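Local coordinates for Crh-like protein 5 (Neosartorya fumigata, PDB 6IBU) that cuts chitin and transfers it to beta-1,6-glucan or to other chitin chains, cross-linking polysaccharides in the fungal cell wall and septa, at residues Ala19-Ala24 and Arg220-Asn225; Trp101-Gly106 and His140-Asp145. One frame throughout, in Å; residues are numbered along the deposited sequence.

Interaction 1 of 2, residues Ala19-Ala24 and Arg220-Asn225; sequences ASTYTA and RIENAN
Tyr22 and Ile221 form a hydrogen-bonded antiparallel pair, Tyr22 N giving to Ile221 O at 2.7 Å and Ile221 N to Tyr22 O at 2.7 Å. Asn223 N extends the ladder to Ser20 O, 2.8 Å away, and Glu222 CA touches the same oxygen. On the face carrying Thr21, Thr23, Arg220 and Glu222, the extended Arg220 chain runs beside Thr23, whose CG2 lies 3.6 Å from Arg220 NH1. Thr21 CG2 covers one face of the guanidinium. Glu222, on the same strand, takes its edge: Arg220 NE and NH2 both give to Glu222 OE2, side-on and in the guanidinium plane. On the other face Tyr22 CB and Ile221 CB stand 4.4 Å apart; the Tyr22 hydroxyl bonds to Trp35. Asn223 CB packs 3.4 Å from Ala19 O, while its amide bonds Leu17 and Tyr230 and OD1 closes an Asx turn onto Asn225 N. Strand 21-25 is thus joined to strand 212-223 of the GH16 beta-sandwich, with methyls of Thr21 and Thr23 packed against the guanidinium, while its two N-H bonds to one carboxylate oxygen of Glu222 probably fix its rotation.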
ATOM      1  N   ALA A  19      17.441   1.797  -9.528  1.00 28.74           N
ATOM      2  CA  ALA A  19      18.325   1.958  -8.358  1.00 28.02           C
ATOM      3  C   ALA A  19      18.057   0.813  -7.385  1.00 26.46           C
ATOM      4  O   ALA A  19      16.976   0.209  -7.451  1.00 23.69           O
ATOM      5  CB  ALA A  19      18.089   3.302  -7.719  1.00 27.12           C
ATOM      6  N   SER A  20      19.010   0.522  -6.513  1.00 28.49           N
ATOM      7  CA  SER A  20      18.817  -0.540  -5.499  1.00 30.65           C
ATOM      8  C   SER A  20      18.071   0.050  -4.297  1.00 29.53           C
ATOM      9  O   SER A  20      17.399  -0.711  -3.602  1.00 25.57           O
ATOM     10  CB  SER A  20      20.114  -1.212  -5.143  1.00 32.34           C
ATOM     11  OG  SER A  20      20.864  -0.405  -4.258  1.00 37.48           O
ATOM     12  N   THR A  21      18.152   1.369  -4.088  1.00 31.26           N
ATOM     13  CA  THR A  21      17.543   2.066  -2.921  1.00 30.86           C
ATOM     14  C   THR A  21      16.861   3.370  -3.346  1.00 29.53           C
ATOM     15  O   THR A  21      17.435   4.102  -4.146  1.00 31.05           O
ATOM     16  CB  THR A  21      18.598   2.350  -1.856  1.00 33.07           C
ATOM     17  OG1 THR A  21      19.021   1.093  -1.331  1.00 32.32           O
ATOM     18  CG2 THR A  21      18.074   3.199  -0.721  1.00 38.88           C
ATOM     19  N   TYR A  22      15.678   3.639  -2.798  1.00 28.47           N
ATOM     20  CA  TYR A  22      14.976   4.949  -2.869  1.00 24.74           C
ATOM     21  C   TYR A  22      14.566   5.352  -1.452  1.00 24.08           C
ATOM     22  O   TYR A  22      14.023   4.538  -0.744  1.00 24.38           O
ATOM     23  CB  TYR A  22      13.772   4.867  -3.796  1.00 22.92           C
ATOM     24  CG  TYR A  22      12.875   6.060  -3.684  1.00 22.28           C
ATOM     25  CD1 TYR A  22      13.119   7.191  -4.442  1.00 21.90           C
ATOM     26  CD2 TYR A  22      11.821   6.080  -2.789  1.00 21.42           C
ATOM     27  CE1 TYR A  22      12.314   8.310  -4.349  1.00 20.95           C
ATOM     28  CE2 TYR A  22      11.006   7.191  -2.676  1.00 21.77           C
ATOM     29  CZ  TYR A  22      11.268   8.313  -3.443  1.00 22.57           C
ATOM     30  OH  TYR A  22      10.485   9.415  -3.312  1.00 23.01           O
ATOM     31  N   THR A  23      14.893   6.566  -1.034  1.00 25.00           N
ATOM     32  CA  THR A  23      14.532   7.140   0.282  1.00 27.29           C
ATOM     33  C   THR A  23      13.962   8.542   0.048  1.00 28.68           C
ATOM     34  O   THR A  23      14.458   9.272  -0.803  1.00 30.79           O
ATOM     35  CB  THR A  23      15.706   7.148   1.270  1.00 26.76           C
ATOM     36  OG1 THR A  23      16.765   7.918   0.707  1.00 30.55           O
ATOM     37  CG2 THR A  23      16.239   5.774   1.605  1.00 26.61           C
ATOM     38  N   ALA A  24      12.897   8.868   0.764  1.00 33.47           N
ATOM     39  CA  ALA A  24      12.241  10.191   0.784  1.00 31.10           C
ATOM     40  C   ALA A  24      12.016  10.531   2.253  1.00 32.23           C
ATOM     41  O   ALA A  24      11.385   9.735   2.937  1.00 31.22           O
ATOM     42  CB  ALA A  24      10.959  10.144   0.000  1.00 30.24           C
ATOM     43  N   ARG A 220      11.179   4.310   2.548  1.00 21.06           N
ATOM     44  CA  ARG A 220      12.378   3.611   2.037  1.00 23.24           C
ATOM     45  C   ARG A 220      11.923   2.464   1.140  1.00 22.32           C
ATOM     46  O   ARG A 220      11.186   1.600   1.623  1.00 21.84           O
ATOM     47  CB  ARG A 220      13.233   3.114   3.196  1.00 28.05           C
ATOM     48  CG  ARG A 220      14.499   2.406   2.746  1.00 32.69           C
ATOM     49  CD  ARG A 220      15.206   1.746   3.905  1.00 39.06           C
ATOM     50  NE  ARG A 220      16.416   1.077   3.432  1.00 43.36           N
ATOM     51  CZ  ARG A 220      17.570   1.683   3.166  1.00 45.21           C
ATOM     52  NH1 ARG A 220      17.704   2.991   3.335  1.00 46.51           N
ATOM     53  NH2 ARG A 220      18.605   0.969   2.754  1.00 45.62           N
ATOM     54  N   ILE A 221      12.331   2.462  -0.125  1.00 20.75           N
ATOM     55  CA  ILE A 221      12.142   1.286  -1.015  1.00 19.52           C
ATOM     56  C   ILE A 221      13.510   0.723  -1.393  1.00 19.98           C
ATOM     57  O   ILE A 221      14.399   1.490  -1.819  1.00 18.85           O
ATOM     58  CB  ILE A 221      11.295   1.641  -2.243  1.00 18.62           C
ATOM     59  CG1 ILE A 221       9.856   1.957  -1.826  1.00 18.72           C
ATOM     60  CG2 ILE A 221      11.372   0.519  -3.271  1.00 18.05           C
ATOM     61  CD1 ILE A 221       8.998   2.499  -2.938  1.00 19.37           C
ATOM     62  N   GLU A 222      13.659  -0.585  -1.241  1.00 21.89           N
ATOM     63  CA  GLU A 222      14.825  -1.350  -1.750  1.00 23.42           C
ATOM     64  C   GLU A 222      14.344  -2.198  -2.914  1.00 21.08           C
ATOM     65  O   GLU A 222      13.356  -2.903  -2.741  1.00 20.48           O
ATOM     66  CB  GLU A 222      15.397  -2.236  -0.662  1.00 26.79           C
ATOM     67  CG  GLU A 222      15.940  -1.445   0.498  1.00 31.93           C
ATOM     68  CD  GLU A 222      16.598  -2.311   1.554  1.00 36.17           C
ATOM     69  OE1 GLU A 222      16.517  -3.564   1.423  1.00 37.54           O
ATOM     70  OE2 GLU A 222      17.194  -1.735   2.496  1.00 41.68           O
ATOM     71  N   ASN A 223      14.938  -2.014  -4.080  1.00 20.08           N
ATOM     72  CA  ASN A 223      14.550  -2.752  -5.298  1.00 19.60           C
ATOM     73  C   ASN A 223      15.561  -3.889  -5.452  1.00 21.70           C
ATOM     74  O   ASN A 223      16.746  -3.595  -5.695  1.00 25.00           O
ATOM     75  CB  ASN A 223      14.482  -1.835  -6.510  1.00 18.93           C
ATOM     76  CG  ASN A 223      13.917  -2.534  -7.727  1.00 19.28           C
ATOM     77  OD1 ASN A 223      13.643  -3.734  -7.685  1.00 18.23           O
ATOM     78  ND2 ASN A 223      13.726  -1.786  -8.804  1.00 17.72           N
ATOM     79  N   ALA A 224      15.107  -5.128  -5.302  1.00 21.45           N
ATOM     80  CA  ALA A 224      15.929  -6.353  -5.438  1.00 22.85           C
ATOM     81  C   ALA A 224      16.445  -6.458  -6.881  1.00 21.51           C
ATOM     82  O   ALA A 224      17.533  -7.024  -7.080  1.00 21.77           O
ATOM     83  CB  ALA A 224      15.115  -7.577  -5.040  1.00 21.20           C
ATOM     84  N   ASN A 225      15.689  -5.927  -7.843  1.00 21.32           N
ATOM     85  CA  ASN A 225      15.963  -6.076  -9.298  1.00 21.12           C
ATOM     86  C   ASN A 225      15.916  -4.711  -9.979  1.00 20.57           C
ATOM     87  O   ASN A 225      15.063  -4.446 -10.816  1.00 20.70           O
ATOM     88  CB  ASN A 225      14.986  -7.081  -9.916  1.00 20.91           C
ATOM     89  CG  ASN A 225      15.230  -8.475  -9.373  1.00 21.33           C
ATOM     90  OD1 ASN A 225      16.136  -9.168  -9.831  1.00 21.53           O
ATOM     91  ND2 ASN A 225      14.508  -8.853  -8.326  1.00 21.87           N
TER

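Interaction 2 of 2, residues Trp101-Gly106 and His140-Asp145; sequences WEVLGG and HTYTID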
ATOM      1  N   TRP A 101      -1.145  -2.628   4.137  1.00 14.78           N
ATOM      2  CA  TRP A 101      -1.496  -2.295   5.533  1.00 14.22           C
ATOM      3  C   TRP A 101      -2.774  -1.462   5.492  1.00 14.99           C
ATOM      4  O   TRP A 101      -2.887  -0.625   4.598  1.00 13.51           O
ATOM      5  CB  TRP A 101      -0.362  -1.503   6.188  1.00 12.57           C
ATOM      6  CG  TRP A 101       0.999  -2.121   6.264  1.00 11.39           C
ATOM      7  CD1 TRP A 101       2.054  -1.907   5.433  1.00 10.88           C
ATOM      8  CD2 TRP A 101       1.507  -2.938   7.332  1.00 11.23           C
ATOM      9  NE1 TRP A 101       3.163  -2.575   5.868  1.00 10.82           N
ATOM     10  CE2 TRP A 101       2.864  -3.209   7.047  1.00 11.30           C
ATOM     11  CE3 TRP A 101       0.940  -3.497   8.478  1.00 11.23           C
ATOM     12  CZ2 TRP A 101       3.656  -4.002   7.883  1.00 11.21           C
ATOM     13  CZ3 TRP A 101       1.718  -4.276   9.303  1.00 11.21           C
ATOM     14  CH2 TRP A 101       3.061  -4.511   9.014  1.00 11.41           C
ATOM     15  N   GLU A 102      -3.727  -1.708   6.387  1.00 17.30           N
ATOM     16  CA  GLU A 102      -4.903  -0.817   6.562  1.00 18.64           C
ATOM     17  C   GLU A 102      -5.018  -0.471   8.043  1.00 17.57           C
ATOM     18  O   GLU A 102      -5.109  -1.384   8.838  1.00 18.56           O
ATOM     19  CB  GLU A 102      -6.191  -1.483   6.087  1.00 21.43           C
ATOM     20  CG  GLU A 102      -6.130  -2.027   4.671  1.00 25.34           C
ATOM     21  CD  GLU A 102      -6.020  -0.953   3.600  1.00 28.43           C
ATOM     22  OE1 GLU A 102      -6.664   0.095   3.731  1.00 29.71           O
ATOM     23  OE2 GLU A 102      -5.260  -1.153   2.649  1.00 35.54           O
ATOM     24  N   VAL A 103      -5.013   0.804   8.405  1.00 16.44           N
ATOM     25  CA  VAL A 103      -5.420   1.225   9.771  1.00 16.50           C
ATOM     26  C   VAL A 103      -6.843   1.797   9.699  1.00 16.35           C
ATOM     27  O   VAL A 103      -7.181   2.469   8.728  1.00 14.61           O
ATOM     28  CB  VAL A 103      -4.415   2.217  10.387  1.00 16.56           C
ATOM     29  CG1 VAL A 103      -4.860   2.663  11.761  1.00 15.60           C
ATOM     30  CG2 VAL A 103      -3.022   1.621  10.467  1.00 16.54           C
ATOM     31  N   LEU A 104      -7.658   1.508  10.707  1.00 17.09           N
ATOM     32  CA  LEU A 104      -9.026   2.069  10.832  1.00 17.24           C
ATOM     33  C   LEU A 104      -8.975   3.090  11.958  1.00 17.32           C
ATOM     34  O   LEU A 104      -8.381   2.764  13.000  1.00 16.72           O
ATOM     35  CB  LEU A 104     -10.001   0.933  11.118  1.00 17.81           C
ATOM     36  CG  LEU A 104      -9.968  -0.189  10.081  1.00 19.26           C
ATOM     37  CD1 LEU A 104     -10.894  -1.300  10.510  1.00 20.79           C
ATOM     38  CD2 LEU A 104     -10.337   0.306   8.679  1.00 19.97           C
ATOM     39  N   GLY A 105      -9.523   4.285  11.734  1.00 16.10           N
ATOM     40  CA  GLY A 105      -9.451   5.392  12.709  1.00 16.21           C
ATOM     41  C   GLY A 105      -9.963   5.024  14.087  1.00 14.62           C
ATOM     42  O   GLY A 105      -9.349   5.421  15.052  1.00 14.44           O
ATOM     43  N   GLY A 106     -11.044   4.266  14.202  1.00 14.75           N
ATOM     44  CA  GLY A 106     -11.660   3.994  15.517  1.00 14.37           C
ATOM     45  C   GLY A 106     -11.093   2.756  16.174  1.00 15.13           C
ATOM     46  O   GLY A 106     -11.450   2.483  17.343  1.00 15.59           O
ATOM     47  N   HIS A 140       4.690   4.748  13.532  1.00 20.16           N
ATOM     48  CA  HIS A 140       5.275   3.392  13.532  1.00 17.66           C
ATOM     49  C   HIS A 140       5.962   3.208  12.193  1.00 16.30           C
ATOM     50  O   HIS A 140       5.609   3.901  11.248  1.00 14.58           O
ATOM     51  CB  HIS A 140       4.201   2.319  13.742  1.00 18.26           C
ATOM     52  CG  HIS A 140       3.641   2.308  15.119  1.00 18.56           C
ATOM     53  ND1 HIS A 140       4.354   1.819  16.185  1.00 18.07           N
ATOM     54  CD2 HIS A 140       2.458   2.744  15.603  1.00 18.03           C
ATOM     55  CE1 HIS A 140       3.623   1.950  17.277  1.00 18.55           C
ATOM     56  NE2 HIS A 140       2.463   2.523  16.947  1.00 18.38           N
ATOM     57  N   THR A 141       6.880   2.263  12.123  1.00 16.14           N
ATOM     58  CA  THR A 141       7.546   1.890  10.868  1.00 15.83           C
ATOM     59  C   THR A 141       6.849   0.644  10.345  1.00 14.99           C
ATOM     60  O   THR A 141       6.976  -0.400  10.963  1.00 14.39           O
ATOM     61  CB  THR A 141       9.039   1.679  11.078  1.00 16.03           C
ATOM     62  OG1 THR A 141       9.534   2.879  11.652  1.00 16.54           O
ATOM     63  CG2 THR A 141       9.746   1.384   9.783  1.00 16.99           C
ATOM     64  N   TYR A 142       6.166   0.766   9.219  1.00 14.93           N
ATOM     65  CA  TYR A 142       5.473  -0.367   8.570  1.00 14.47           C
ATOM     66  C   TYR A 142       6.372  -0.873   7.442  1.00 14.18           C
ATOM     67  O   TYR A 142       6.657  -0.134   6.498  1.00 12.87           O
ATOM     68  CB  TYR A 142       4.105   0.081   8.100  1.00 14.59           C
ATOM     69  CG  TYR A 142       3.189   0.523   9.207  1.00 15.97           C
ATOM     70  CD1 TYR A 142       2.335  -0.373   9.833  1.00 17.02           C
ATOM     71  CD2 TYR A 142       3.162   1.851   9.615  1.00 16.26           C
ATOM     72  CE1 TYR A 142       1.484   0.042  10.845  1.00 17.85           C
ATOM     73  CE2 TYR A 142       2.295   2.282  10.600  1.00 16.33           C
ATOM     74  CZ  TYR A 142       1.448   1.383  11.216  1.00 17.67           C
ATOM     75  OH  TYR A 142       0.607   1.811  12.207  1.00 16.99           O
ATOM     76  N   THR A 143       6.818  -2.110   7.566  1.00 13.73           N
ATOM     77  CA  THR A 143       7.825  -2.699   6.660  1.00 14.66           C
ATOM     78  C   THR A 143       7.245  -3.941   5.982  1.00 13.90           C
ATOM     79  O   THR A 143       6.729  -4.804   6.674  1.00 12.79           O
ATOM     80  CB  THR A 143       9.092  -3.060   7.434  1.00 15.36           C
ATOM     81  OG1 THR A 143       9.465  -1.903   8.183  1.00 16.57           O
ATOM     82  CG2 THR A 143      10.207  -3.525   6.523  1.00 15.75           C
ATOM     83  N   ILE A 144       7.373  -4.010   4.666  1.00 13.95           N
ATOM     84  CA  ILE A 144       7.016  -5.204   3.856  1.00 14.08           C
ATOM     85  C   ILE A 144       8.288  -5.703   3.196  1.00 14.36           C
ATOM     86  O   ILE A 144       8.821  -4.963   2.424  1.00 14.53           O
ATOM     87  CB  ILE A 144       5.944  -4.863   2.817  1.00 13.90           C
ATOM     88  CG1 ILE A 144       4.637  -4.428   3.478  1.00 13.99           C
ATOM     89  CG2 ILE A 144       5.740  -6.044   1.876  1.00 13.84           C
ATOM     90  CD1 ILE A 144       3.617  -3.869   2.526  1.00 14.44           C
ATOM     91  N   ASP A 145       8.758  -6.883   3.568  1.00 16.41           N
ATOM     92  CA  ASP A 145       9.881  -7.588   2.908  1.00 17.95           C
ATOM     93  C   ASP A 145       9.275  -8.544   1.889  1.00 16.41           C
ATOM     94  O   ASP A 145       8.410  -9.325   2.237  1.00 15.82           O
ATOM     95  CB  ASP A 145      10.793  -8.275   3.920  1.00 20.86           C
ATOM     96  CG  ASP A 145      11.793  -7.288   4.528  1.00 26.76           C
ATOM     97  OD1 ASP A 145      12.841  -6.975   3.853  1.00 29.27           O
ATOM     98  OD2 ASP A 145      11.507  -6.788   5.659  1.00 32.65           O
TER
HETATM   99  O   HOH W   1       5.245  -1.144   4.314  1.00 15.42           O
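Trp101 and Tyr142 face each other from strands that run roughly antiparallel (151°) but lie 10.0 Å apart at their closest, so side chains, not backbone bonds, span the gap between the two sheets. The Trp101 indole bears most of the contact. Tyr142 CB sits over its five-membered ring, 3.7 Å from the centroid, a CH-pi contact over the face. Further along the same face, the Tyr142 ring turns its edge down in a T-shaped pair with the six-membered ring, the centroids 5.1 Å apart and the planes at 67°; CD1 leads, 3.7 Å from Trp101 CE3. Tyr142 CG lies anti to the carbonyl carbon (chi1 -62°), which starts the phenol toward the benzo half of the indole. At the indole edge Thr143 O comes within 3.4 Å of Trp101 CZ2, close to the ring plane. Ile144 slides past in the opposite direction, its CG1 3.4 Å from Trp101 NE1. Beyond the stack, Val103 CG2 meets Tyr142 OH at 4.0 Å, the two side chains crossing at about a right angle. Trp153 adds a second edge-to-face partner to Trp101, and Ile89 and Val111 of the flanking strands pack against both Trp101 and Tyr142. A water takes the indole N-H (Trp101 NE1 to water 3.0 Å) and donates to Tyr142 O. The one polar atom of the buried indole is therefore satisfied through a bridge to the facing strand, on the strand that also carries Glu102, the residue after Trp101, which binds chitin and is probably the proton donor.

How the interactions relate
Interactions 1 and 2 lie 19 Å apart between centres, with nearest atoms about 6 Å apart and no touch. They share one sheet of the GH16 beta-sandwich: strand 212-223 of interaction 1 pairs with strand 71-78, which pairs in turn with strand 140-146 of interaction 2. Whereas interaction 1 joins neighbours within this sheet, interaction 2 crosses to the other, where strand 98-105 carries Glu98 and Glu102, the probable nucleophile and proton donor. Along the chain, residues 19-24 come first, then 101-106, 140-145 and finally 220-225, so interaction 1 brackets interaction 2. The first and last strands of the sandwich thus meet in the sheet that backs the one bearing them.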